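Local coordinates for protein ribose 5-phosphate isomerase RpiB (Thermoanaerobacter tengcongensis, PDB 4EGS) that probably hydrolyses phosphotyrosine through this N-terminal low-molecular-weight phosphatase domain, while the full-length protein probably also has an aldose-ketose isomerase domain of the LacAB/RpiB family, at residues F139-F144 / S170-K175. Residues are numbered along the deposited sequence; the frame is centred on the assembly and turned at random.
Sequences FTIKEF and SGLIDK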
loop_
_atom_site.group_PDB
_atom_site.type_symbol
_atom_site.label_atom_id
_atom_site.label_comp_id
_atom_site.label_asym_id
_atom_site.label_seq_id
_atom_site.Cartn_x
_atom_site.Cartn_y
_atom_site.Cartn_z
ATOM N N PHE A 139 -4.247 -14.870 2.613
ATOM C CA PHE A 139 -4.973 -15.118 1.375
ATOM C C PHE A 139 -4.096 -15.888 0.395
ATOM O O PHE A 139 -2.889 -16.019 0.601
ATOM C CB PHE A 139 -5.430 -13.801 0.740
ATOM C CG PHE A 139 -6.267 -12.949 1.650
ATOM C CD1 PHE A 139 -5.715 -11.857 2.300
ATOM C CD2 PHE A 139 -7.606 -13.242 1.860
ATOM C CE1 PHE A 139 -6.483 -11.070 3.140
ATOM C CE2 PHE A 139 -8.379 -12.459 2.700
ATOM C CZ PHE A 139 -7.817 -11.373 3.339
ATOM N N THR A 140 -4.711 -16.399 -0.665
ATOM C CA THR A 140 -3.975 -17.080 -1.723
ATOM C C THR A 140 -3.548 -16.058 -2.777
ATOM O O THR A 140 -4.208 -15.034 -2.960
ATOM C CB THR A 140 -4.799 -18.253 -2.329
ATOM O OG1 THR A 140 -4.121 -19.492 -2.087
ATOM C CG2 THR A 140 -5.021 -18.082 -3.826
ATOM N N ILE A 141 -2.428 -16.328 -3.444
ATOM C CA ILE A 141 -1.852 -15.401 -4.414
ATOM C C ILE A 141 -2.817 -15.041 -5.553
ATOM O O ILE A 141 -2.768 -13.934 -6.089
ATOM C CB ILE A 141 -0.521 -15.953 -4.989
ATOM C CG1 ILE A 141 0.236 -14.870 -5.762
ATOM C CG2 ILE A 141 -0.761 -17.191 -5.841
ATOM C CD1 ILE A 141 1.167 -14.047 -4.901
ATOM N N LYS A 142 -3.701 -15.970 -5.904
ATOM C CA LYS A 142 -4.665 -15.753 -6.979
ATOM C C LYS A 142 -5.941 -15.092 -6.465
ATOM O O LYS A 142 -6.498 -14.210 -7.116
ATOM C CB LYS A 142 -5.005 -17.080 -7.664
ATOM C CG LYS A 142 -3.818 -17.766 -8.324
ATOM C CD LYS A 142 -3.551 -17.216 -9.718
ATOM C CE LYS A 142 -4.177 -18.093 -10.788
ATOM N NZ LYS A 142 -3.727 -19.504 -10.660
ATOM N N GLU A 143 -6.397 -15.515 -5.291
ATOM C CA GLU A 143 -7.656 -15.022 -4.741
ATOM C C GLU A 143 -7.564 -13.569 -4.285
ATOM O O GLU A 143 -8.573 -12.867 -4.240
ATOM C CB GLU A 143 -8.137 -15.909 -3.587
ATOM C CG GLU A 143 -7.730 -15.415 -2.206
ATOM C CD GLU A 143 -8.241 -16.305 -1.092
ATOM O OE1 GLU A 143 -7.777 -16.146 0.056
ATOM O OE2 GLU A 143 -9.107 -17.162 -1.363
ATOM N N PHE A 144 -6.358 -13.119 -3.953
ATOM C CA PHE A 144 -6.170 -11.747 -3.494
ATOM C C PHE A 144 -6.345 -10.760 -4.643
ATOM O O PHE A 144 -6.795 -9.631 -4.443
ATOM C CB PHE A 144 -4.797 -11.567 -2.842
ATOM C CG PHE A 144 -4.577 -10.197 -2.258
ATOM C CD1 PHE A 144 -5.035 -9.889 -0.987
ATOM C CD2 PHE A 144 -3.912 -9.219 -2.979
ATOM C CE1 PHE A 144 -4.835 -8.631 -0.449
ATOM C CE2 PHE A 144 -3.711 -7.960 -2.446
ATOM C CZ PHE A 144 -4.172 -7.666 -1.179
ATOM N N SER A 170 4.997 -13.004 -12.299
ATOM C CA SER A 170 5.252 -11.627 -12.706
ATOM C C SER A 170 3.955 -10.904 -13.048
ATOM O O SER A 170 3.809 -9.711 -12.783
ATOM C CB SER A 170 6.203 -11.589 -13.903
ATOM O OG SER A 170 7.450 -12.180 -13.582
ATOM N N GLY A 171 3.014 -11.636 -13.638
ATOM C CA GLY A 171 1.728 -11.071 -14.001
ATOM C C GLY A 171 0.847 -10.846 -12.788
ATOM O O GLY A 171 0.164 -9.827 -12.686
ATOM N N LEU A 172 0.867 -11.801 -11.863
ATOM C CA LEU A 172 0.075 -11.707 -10.643
ATOM C C LEU A 172 0.593 -10.610 -9.721
ATOM O O LEU A 172 -0.188 -9.907 -9.080
ATOM C CB LEU A 172 0.070 -13.046 -9.903
ATOM C CG LEU A 172 -0.640 -14.217 -10.580
ATOM C CD1 LEU A 172 -0.419 -15.488 -9.781
ATOM C CD2 LEU A 172 -2.125 -13.932 -10.743
ATOM N N ILE A 173 1.913 -10.472 -9.648
ATOM C CA ILE A 173 2.525 -9.452 -8.802
ATOM C C ILE A 173 2.261 -8.046 -9.358
ATOM O O ILE A 173 2.163 -7.076 -8.602
ATOM C CB ILE A 173 4.036 -9.734 -8.563
ATOM C CG1 ILE A 173 4.229 -10.494 -7.247
ATOM C CG2 ILE A 173 4.845 -8.455 -8.510
ATOM C CD1 ILE A 173 4.566 -11.958 -7.413
ATOM N N ASP A 174 2.116 -7.949 -10.678
ATOM C CA ASP A 174 1.698 -6.700 -11.311
ATOM C C ASP A 174 0.351 -6.237 -10.758
ATOM O O ASP A 174 0.178 -5.063 -10.427
ATOM C CB ASP A 174 1.608 -6.858 -12.832
ATOM C CG ASP A 174 2.944 -6.657 -13.521
ATOM O OD1 ASP A 174 3.857 -6.075 -12.898
ATOM O OD2 ASP A 174 3.078 -7.068 -14.694
ATOM N N LYS A 175 -0.596 -7.166 -10.658
ATOM C CA LYS A 175 -1.906 -6.867 -10.090
ATOM C C LYS A 175 -1.784 -6.591 -8.597
ATOM O O LYS A 175 -2.485 -5.738 -8.053
ATOM C CB LYS A 175 -2.874 -8.030 -10.316
ATOM C CG LYS A 175 -3.008 -8.482 -11.759
ATOM C CD LYS A 175 -4.210 -9.401 -11.926
ATOM C CE LYS A 175 -4.128 -10.204 -13.216
ATOM N NZ LYS A 175 -3.921 -9.341 -14.412
#
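L172, on helix 159-179, reaches the turn after strand 138-140, where its forked end meets I141 and K142. From CB, itself directed at the turn, the leucine runs to CG, set beside its own backbone N (chi1 -67°); chi2, 174°, then extends CD1 anti to CA, and both methyls reach K142. CD1 does most of the touching: it lies 3.6 Å from K142 CD and 4.1 Å from I141 CG1. CD2 meets the same lysine methylene, K142 CD, at 3.7 Å, so both prongs of the fork rest against one carbon of the lysine chain. I141 presents CG1 because chi1, -168°, turns that branch away from the backbone N; its side chain also packs on L117, M119 and V151, and V151 touches L172 too. K142 brings CD against the leucine while NZ makes a salt bridge with E168, one turn earlier on the same helix. The turn itself is tied by F144 N to T140 O at 3.0 Å and by T140 N, which meets E143 OE1 at 3.2 Å from above the carboxylate plane. The contact thus joins the turn that follows outermost strand 138-140 to the C-terminal helix of the phosphatase fold. Its chemistry is purely apolar across the two segments, two methylenes, I141 CG1 and K142 CD, against the leucine's methyls, with CE and NZ of the lysine leading away from them to E168.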